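Local atomic coordinates of glutamate racemase (PDB entry 3UHF), a protein that belongs to the Asp/Glu/hydantoin racemase family of alpha/beta proteins, is built on two parallel sheets, and holds D-glutamic acid in a pocket. Residues A[27-32]-A[38-43]; A[44-49]-A[230-235]; A[32-37]-A[259-264]. One frame throughout, in Å; residues are numbered along the deposited sequence. Where two conformers were deposited one is given.

Contact 1 lies nearest the centre of the chain; contacts 2 and 3 lie farther out, contact 2 still buried and contact 3 only partly so. Helix 37-45 ties the first two together: contact 1 sets it on strand 26-31, and contact 2 brings the chain at and beyond its C-terminal end against helix 227-238. The two touch directly, for example where Leu43 packs on Leu235. Contact 3 uses the loop that enters the same helix and docks it on helix 258-268. All three meet through apolar groups. Contacts 1 and 3 also share Ser32, which binds D-glutamic acid, so polar chemistry gathers at the end of strand 26-31, while contact 2 keeps its charged groups on its outer flank.

Contact 1 of 3, residues A[27-32]-A[38-43]; sequences IGVFDS and SVLKSL. With DGL (D-glutamic acid), chain C.
Val29 and Leu43 each send a branch away from their own carbonyl carbon: in Val29 this is CG2, with CG1 trans to the backbone N (chi1 172°), and in Leu43 it is CG (chi1 -62°). These torsions bring Val29 CG2 to within 3.7 Å of Leu43 CD1, the closest approach between segments 27-32 and 38-43, which lie on strand 26-31 and helix 37-45, the first two elements of a beta-alpha-beta unit completed by strand 51-56. The strand lies inside the parallel sheet, with backbone bonds to both neighbouring strands, and residues 38-43 run back over one face, at 155° to residues 27-31, nearly antiparallel. Two further methyl contacts widen the patch. Leu40 reaches Val29 CG2 with CD1 at 4.4 Å, and Ile27 meets Leu43 with CD1 against CD1 at 4.5 Å. Ile27 and Val29 alternate with Gly28, as a strand requires if one face is to be lined with apolar groups; beta-branched residues suit such extended backbone, and the flexible leucines fill in from the helix. Leu43 is pressed from another direction by Val232 and Leu235 of helix 227-238, while Leu40 also rests on Ile52. Phe30 belongs to the other face of the sheet and packs on helix 68-82. Where the strand ends the chemistry turns polar, as the chain enters the pocket of D-glutamic acid. Asp31 OD1 comes to 3.0 Å from the ligand N. Small enough to sit close, Ser32 uses one hydroxyl twice: OG accepts a hydrogen bond from the ligand N at 3.1 Å and donates one to its OE1 at 2.6 Å.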
# COMPACT_ATOMS: atom_id res chain seq x y z
N ILE A 27 8.95 13.67 -3.15
CA ILE A 27 7.61 13.14 -3.29
C ILE A 27 6.89 13.04 -1.95
O ILE A 27 7.52 13.09 -0.89
CB ILE A 27 7.61 11.75 -3.97
CG1 ILE A 27 8.29 10.72 -3.07
CG2 ILE A 27 8.31 11.81 -5.34
CD1 ILE A 27 7.69 9.33 -3.19
N GLY A 28 5.56 12.91 -2.00
CA GLY A 28 4.77 12.65 -0.83
C GLY A 28 4.27 11.22 -0.85
O GLY A 28 4.04 10.65 -1.92
N VAL A 29 4.14 10.64 0.34
CA VAL A 29 3.52 9.34 0.50
C VAL A 29 2.42 9.48 1.53
O VAL A 29 2.67 9.92 2.65
CB VAL A 29 4.53 8.27 0.95
CG1 VAL A 29 3.80 6.96 1.30
CG2 VAL A 29 5.57 8.03 -0.14
N PHE A 30 1.19 9.13 1.15
CA PHE A 30 0.08 9.22 2.08
C PHE A 30 -0.44 7.85 2.49
O PHE A 30 -0.59 6.95 1.66
CB PHE A 30 -1.08 10.02 1.48
CG PHE A 30 -2.34 9.97 2.33
CD1 PHE A 30 -2.37 10.58 3.57
CD2 PHE A 30 -3.46 9.28 1.90
CE1 PHE A 30 -3.51 10.51 4.38
CE2 PHE A 30 -4.60 9.21 2.69
CZ PHE A 30 -4.62 9.83 3.93
N ASP A 31 -0.75 7.69 3.78
CA ASP A 31 -1.44 6.49 4.24
C ASP A 31 -2.43 6.85 5.34
O ASP A 31 -2.35 7.91 5.94
CB ASP A 31 -0.45 5.45 4.74
CG ASP A 31 -1.14 4.17 5.22
OD1 ASP A 31 -1.89 3.58 4.42
OD2 ASP A 31 -0.95 3.79 6.39
N SER A 32 -3.39 5.96 5.59
CA SER A 32 -4.35 6.17 6.66
C SER A 32 -3.67 6.19 8.02
O SER A 32 -4.17 6.81 8.96
CB SER A 32 -5.43 5.09 6.64
OG SER A 32 -4.85 3.80 6.85
N SER A 38 5.12 0.17 5.05
CA SER A 38 5.55 -0.98 4.27
C SER A 38 5.84 -0.57 2.82
O SER A 38 6.75 -1.11 2.17
CB SER A 38 4.53 -2.12 4.33
OG SER A 38 3.33 -1.78 3.67
N VAL A 39 5.08 0.40 2.33
CA VAL A 39 5.28 0.96 1.01
C VAL A 39 6.47 1.91 1.03
O VAL A 39 7.32 1.89 0.13
CB VAL A 39 4.02 1.70 0.50
CG1 VAL A 39 4.31 2.42 -0.82
CG2 VAL A 39 2.88 0.70 0.32
N LEU A 40 6.55 2.74 2.07
CA LEU A 40 7.68 3.65 2.22
C LEU A 40 9.00 2.87 2.17
O LEU A 40 9.96 3.29 1.52
CB LEU A 40 7.58 4.43 3.52
CG LEU A 40 8.71 5.45 3.72
CD1 LEU A 40 8.58 6.56 2.70
CD2 LEU A 40 8.71 6.01 5.14
N LYS A 41 9.03 1.73 2.86
CA LYS A 41 10.22 0.89 2.89
C LYS A 41 10.67 0.51 1.48
O LYS A 41 11.85 0.63 1.15
CB LYS A 41 9.97 -0.35 3.74
CG LYS A 41 11.19 -1.25 3.92
CD LYS A 41 10.89 -2.31 4.97
CE LYS A 41 12.12 -3.13 5.32
NZ LYS A 41 12.57 -3.94 4.16
N SER A 42 9.74 0.06 0.65
CA SER A 42 10.10 -0.34 -0.71
C SER A 42 10.64 0.84 -1.51
O SER A 42 11.64 0.71 -2.22
CB SER A 42 8.88 -0.93 -1.44
OG SER A 42 8.33 -2.01 -0.71
N LEU A 43 9.97 1.98 -1.39
CA LEU A 43 10.38 3.19 -2.13
C LEU A 43 11.75 3.68 -1.71
O LEU A 43 12.56 4.10 -2.53
CB LEU A 43 9.36 4.31 -1.93
CG LEU A 43 7.95 4.02 -2.45
CD1 LEU A 43 6.98 5.08 -1.94
CD2 LEU A 43 7.96 3.99 -3.98
N DGL C . -3.98 1.47 5.00
CA DGL C . -5.14 0.58 4.90
C DGL C . -5.07 -0.24 3.62
O DGL C . -3.99 -0.39 3.02
CB DGL C . -5.21 -0.38 6.09
CG DGL C . -5.55 0.33 7.41
CD DGL C . -6.89 1.02 7.32
OE1 DGL C . -6.91 2.27 7.19
OE2 DGL C . -7.92 0.32 7.33
OXT DGL C . -6.07 -0.78 3.18

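Contact 2 of 3, residues A[44-49]-A[230-235]; sequences YEARLF and AIVEFL
Ala46 and Val232 form the tight part of this contact. The single methyl of Ala46, CB, faces both branches of the valine, with CG1 at 3.7 Å and CG2 at 4.1 Å; a residue this small lets the chain at the end of helix 37-45 come close to helix 227-238. Just beyond, Arg47 leaves helical geometry with a positive phi of 53° in a Schellman motif, and this turn sends Leu48 and Phe49 on along the partner helix, from Val232 towards Leu235. Packing is looser there. Leu48 CD1 touches Val232 CG1 at 4.3 Å, and Phe49 CZ meets Leu235 CD1 at the same distance, the methyl lying at the ring's edge near its plane. One face of that ring is covered from within its own segment by Leu48 CB, 3.6 Å above the plane and over its centre. On the solvent side stand Glu45 and Glu233, exposed and paired within their own helices to Lys41 and Lys236, respectively. Charge thus stays outside, where water can reach it, and alkyl and aromatic groups take the interior. Since the union rests on dispersion and burial of apolar surface, its specificity probably comes from the fit of shapes.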
# COMPACT_ATOMS: atom_id res chain seq x y z
N TYR A 44 12.00 3.60 -0.41
CA TYR A 44 13.24 4.05 0.20
C TYR A 44 14.40 3.16 -0.21
O TYR A 44 15.47 3.64 -0.61
CB TYR A 44 13.03 4.00 1.72
CG TYR A 44 14.16 4.51 2.57
CD1 TYR A 44 14.60 5.82 2.48
CD2 TYR A 44 14.75 3.68 3.51
CE1 TYR A 44 15.62 6.29 3.29
CE2 TYR A 44 15.77 4.14 4.32
CZ TYR A 44 16.20 5.44 4.21
OH TYR A 44 17.22 5.88 5.02
N GLU A 45 14.21 1.85 -0.11
CA GLU A 45 15.29 0.92 -0.42
C GLU A 45 15.61 0.88 -1.91
O GLU A 45 16.73 0.57 -2.32
CB GLU A 45 14.99 -0.47 0.14
CG GLU A 45 14.84 -0.46 1.66
CD GLU A 45 14.51 -1.82 2.26
OE1 GLU A 45 14.24 -2.78 1.50
OE2 GLU A 45 14.52 -1.93 3.51
N ALA A 46 14.62 1.22 -2.74
CA ALA A 46 14.82 1.27 -4.19
C ALA A 46 15.66 2.47 -4.65
O ALA A 46 16.08 2.54 -5.81
CB ALA A 46 13.47 1.27 -4.90
N ARG A 47 15.91 3.41 -3.74
CA ARG A 47 16.70 4.61 -4.01
C ARG A 47 16.23 5.41 -5.23
O ARG A 47 17.02 5.76 -6.10
CB ARG A 47 18.18 4.25 -4.15
CG ARG A 47 18.76 3.64 -2.88
CD ARG A 47 20.26 3.84 -2.78
NE ARG A 47 20.77 3.36 -1.50
CZ ARG A 47 21.96 3.66 -1.00
NH1 ARG A 47 22.79 4.44 -1.68
NH2 ARG A 47 22.34 3.17 0.17
N LEU A 48 14.93 5.70 -5.26
CA LEU A 48 14.34 6.39 -6.40
C LEU A 48 14.32 7.90 -6.21
O LEU A 48 14.37 8.66 -7.18
CB LEU A 48 12.89 5.92 -6.60
CG LEU A 48 12.60 4.43 -6.80
CD1 LEU A 48 11.09 4.23 -6.82
CD2 LEU A 48 13.23 3.91 -8.07
N PHE A 49 14.23 8.33 -4.96
CA PHE A 49 13.98 9.74 -4.67
C PHE A 49 15.00 10.34 -3.71
O PHE A 49 15.66 9.62 -2.96
CB PHE A 49 12.58 9.90 -4.08
CG PHE A 49 11.53 9.20 -4.88
CD1 PHE A 49 10.86 8.12 -4.35
CD2 PHE A 49 11.25 9.60 -6.17
CE1 PHE A 49 9.89 7.46 -5.09
CE2 PHE A 49 10.29 8.95 -6.92
CZ PHE A 49 9.62 7.87 -6.38
N ALA A 230 5.47 -3.74 -5.78
CA ALA A 230 4.72 -3.55 -7.02
C ALA A 230 4.77 -2.10 -7.50
O ALA A 230 5.00 -1.83 -8.68
CB ALA A 230 3.27 -4.00 -6.85
N ILE A 231 4.53 -1.16 -6.59
CA ILE A 231 4.51 0.25 -6.97
C ILE A 231 5.92 0.71 -7.39
O ILE A 231 6.06 1.55 -8.26
CB ILE A 231 3.87 1.16 -5.88
CG1 ILE A 231 3.64 2.59 -6.40
CG2 ILE A 231 4.75 1.24 -4.64
CD1 ILE A 231 2.75 2.70 -7.61
N VAL A 232 6.97 0.14 -6.79
CA VAL A 232 8.32 0.48 -7.24
C VAL A 232 8.51 0.16 -8.73
O VAL A 232 8.98 0.99 -9.51
CB VAL A 232 9.43 -0.22 -6.42
CG1 VAL A 232 10.77 -0.08 -7.11
CG2 VAL A 232 9.49 0.34 -4.99
N GLU A 233 8.11 -1.04 -9.15
CA GLU A 233 8.29 -1.44 -10.54
C GLU A 233 7.43 -0.59 -11.47
O GLU A 233 7.85 -0.20 -12.56
CB GLU A 233 7.95 -2.92 -10.71
CG GLU A 233 8.84 -3.83 -9.88
CD GLU A 233 10.31 -3.63 -10.21
OE1 GLU A 233 10.68 -3.77 -11.40
OE2 GLU A 233 11.10 -3.30 -9.29
N PHE A 234 6.21 -0.32 -11.02
CA PHE A 234 5.25 0.53 -11.72
C PHE A 234 5.81 1.94 -11.97
O PHE A 234 5.71 2.47 -13.08
CB PHE A 234 3.96 0.57 -10.88
CG PHE A 234 2.86 1.43 -11.46
CD1 PHE A 234 1.80 0.85 -12.14
CD2 PHE A 234 2.85 2.80 -11.27
CE1 PHE A 234 0.77 1.62 -12.65
CE2 PHE A 234 1.83 3.58 -11.78
CZ PHE A 234 0.79 2.99 -12.46
N LEU A 235 6.39 2.54 -10.93
CA LEU A 235 6.92 3.89 -11.05
C LEU A 235 8.10 3.99 -12.01
O LEU A 235 8.21 4.96 -12.77
CB LEU A 235 7.34 4.43 -9.68
CG LEU A 235 6.12 4.70 -8.79
CD1 LEU A 235 6.56 5.08 -7.39
CD2 LEU A 235 5.26 5.78 -9.41

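Contact 3 of 3, residues A[32-37]-A[259-264]; sequences SGVGGL and ESLKNT. With DGL (D-glutamic acid), chain C.
The glycine-rich loop between strand 26-31 and helix 37-45 leads from the D-glutamic acid pocket to a type I turn, Val34 to Leu37, whose first residue packs on Leu261 and whose last packs on Leu261 and Thr264 of helix 258-268. Leu261 supplies the central methyl: its CD1 lies 3.7 Å from Val34 CG1 and 3.9 Å from Leu37 CD1. With CG trans to its backbone N (chi1 169°), Leu261 leans out from the side of the helix toward the loop, and it and Val34 lie alongside, pointing opposite ways. Leu37 CD1 also meets the methyl of Thr264, CG2, at 3.8 Å, so the threonine offers its apolar branch here. The turn is closed by Leu37 N bonding to Val34 O at 3.1 Å. Gly33 adopts phi -163° and psi -125°, a combination easily reached without a side chain, and Gly35, also lacking one, keeps the turn slim towards the ligand. Asp31 OD2 holds Gly33 N, which fixes the loop's start. Along the helix, away from the loop, Lys262 NZ bridges to Glu259 OE1 at 3.3 Å. Tyr54 of strand 51-56 touches both leucines and bonds through OH to Gly33 O; strand 249-254 adds Phe252 against Leu37 and Ala254 against Leu261, while Ala265 and Trp268 extend the helix's hold on Leu37.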
# COMPACT_ATOMS: atom_id res chain seq x y z
N SER A 32 -3.39 5.96 5.59
CA SER A 32 -4.35 6.17 6.66
C SER A 32 -3.67 6.19 8.02
O SER A 32 -4.17 6.81 8.96
CB SER A 32 -5.43 5.09 6.64
OG SER A 32 -4.85 3.80 6.85
N GLY A 33 -2.53 5.52 8.14
CA GLY A 33 -1.85 5.48 9.43
C GLY A 33 -0.40 5.05 9.34
O GLY A 33 0.38 5.66 8.60
N VAL A 34 -0.03 4.01 10.08
CA VAL A 34 1.36 3.54 10.10
C VAL A 34 1.62 2.41 9.11
O VAL A 34 2.77 2.15 8.79
CB VAL A 34 1.78 3.02 11.48
CG1 VAL A 34 1.61 4.11 12.51
CG2 VAL A 34 0.97 1.76 11.84
N GLY A 35 0.56 1.74 8.65
CA GLY A 35 0.73 0.60 7.76
C GLY A 35 1.51 0.96 6.51
O GLY A 35 2.32 0.16 6.03
N GLY A 36 1.27 2.16 6.01
CA GLY A 36 1.90 2.65 4.79
C GLY A 36 3.42 2.67 4.81
O GLY A 36 4.07 2.82 3.77
N LEU A 37 4.00 2.52 6.00
CA LEU A 37 5.45 2.37 6.11
C LEU A 37 5.96 1.17 5.29
O LEU A 37 7.12 1.16 4.87
CB LEU A 37 5.85 2.24 7.59
CG LEU A 37 5.65 3.49 8.45
CD1 LEU A 37 5.91 3.21 9.94
CD2 LEU A 37 6.51 4.67 7.97
N GLU A 259 5.43 10.98 17.18
CA GLU A 259 6.62 10.31 17.69
C GLU A 259 6.46 8.79 17.66
O GLU A 259 7.42 8.06 17.44
CB GLU A 259 6.99 10.81 19.10
CG GLU A 259 7.48 12.27 19.11
CD GLU A 259 8.61 12.52 18.11
OE1 GLU A 259 8.60 13.59 17.46
OE2 GLU A 259 9.50 11.66 17.99
N SER A 260 5.24 8.31 17.89
CA SER A 260 4.97 6.89 17.79
C SER A 260 5.15 6.41 16.35
O SER A 260 5.67 5.31 16.11
CB SER A 260 3.55 6.58 18.28
OG SER A 260 3.23 5.21 18.09
N LEU A 261 4.72 7.23 15.40
CA LEU A 261 4.88 6.90 13.98
C LEU A 261 6.35 6.79 13.61
O LEU A 261 6.77 5.83 12.96
CB LEU A 261 4.20 7.94 13.09
CG LEU A 261 4.54 7.82 11.60
CD1 LEU A 261 4.12 6.47 11.06
CD2 LEU A 261 3.90 8.94 10.80
N LYS A 262 7.14 7.78 14.03
CA LYS A 262 8.57 7.78 13.77
C LYS A 262 9.24 6.55 14.39
O LYS A 262 10.10 5.93 13.77
CB LYS A 262 9.23 9.05 14.30
CG LYS A 262 8.78 10.32 13.59
CD LYS A 262 9.38 11.56 14.26
CE LYS A 262 8.92 12.83 13.57
NZ LYS A 262 9.36 14.06 14.29
N ASN A 263 8.83 6.21 15.60
CA ASN A 263 9.38 5.05 16.29
C ASN A 263 9.15 3.77 15.51
O ASN A 263 10.07 2.96 15.33
CB ASN A 263 8.79 4.91 17.70
CG ASN A 263 9.28 3.67 18.42
OD1 ASN A 263 10.42 3.62 18.88
ND2 ASN A 263 8.42 2.67 18.52
N THR A 264 7.92 3.58 15.05
CA THR A 264 7.57 2.42 14.24
C THR A 264 8.39 2.41 12.96
O THR A 264 8.88 1.36 12.52
CB THR A 264 6.06 2.40 13.89
OG1 THR A 264 5.29 2.40 15.10
CG2 THR A 264 5.71 1.16 13.08
N DGL C . -3.98 1.47 5.00
CA DGL C . -5.14 0.58 4.90
C DGL C . -5.07 -0.24 3.62
O DGL C . -3.99 -0.39 3.02
CB DGL C . -5.21 -0.38 6.09
CG DGL C . -5.55 0.33 7.41
CD DGL C . -6.89 1.02 7.32
OE1 DGL C . -6.91 2.27 7.19
OE2 DGL C . -7.92 0.32 7.33
OXT DGL C . -6.07 -0.78 3.18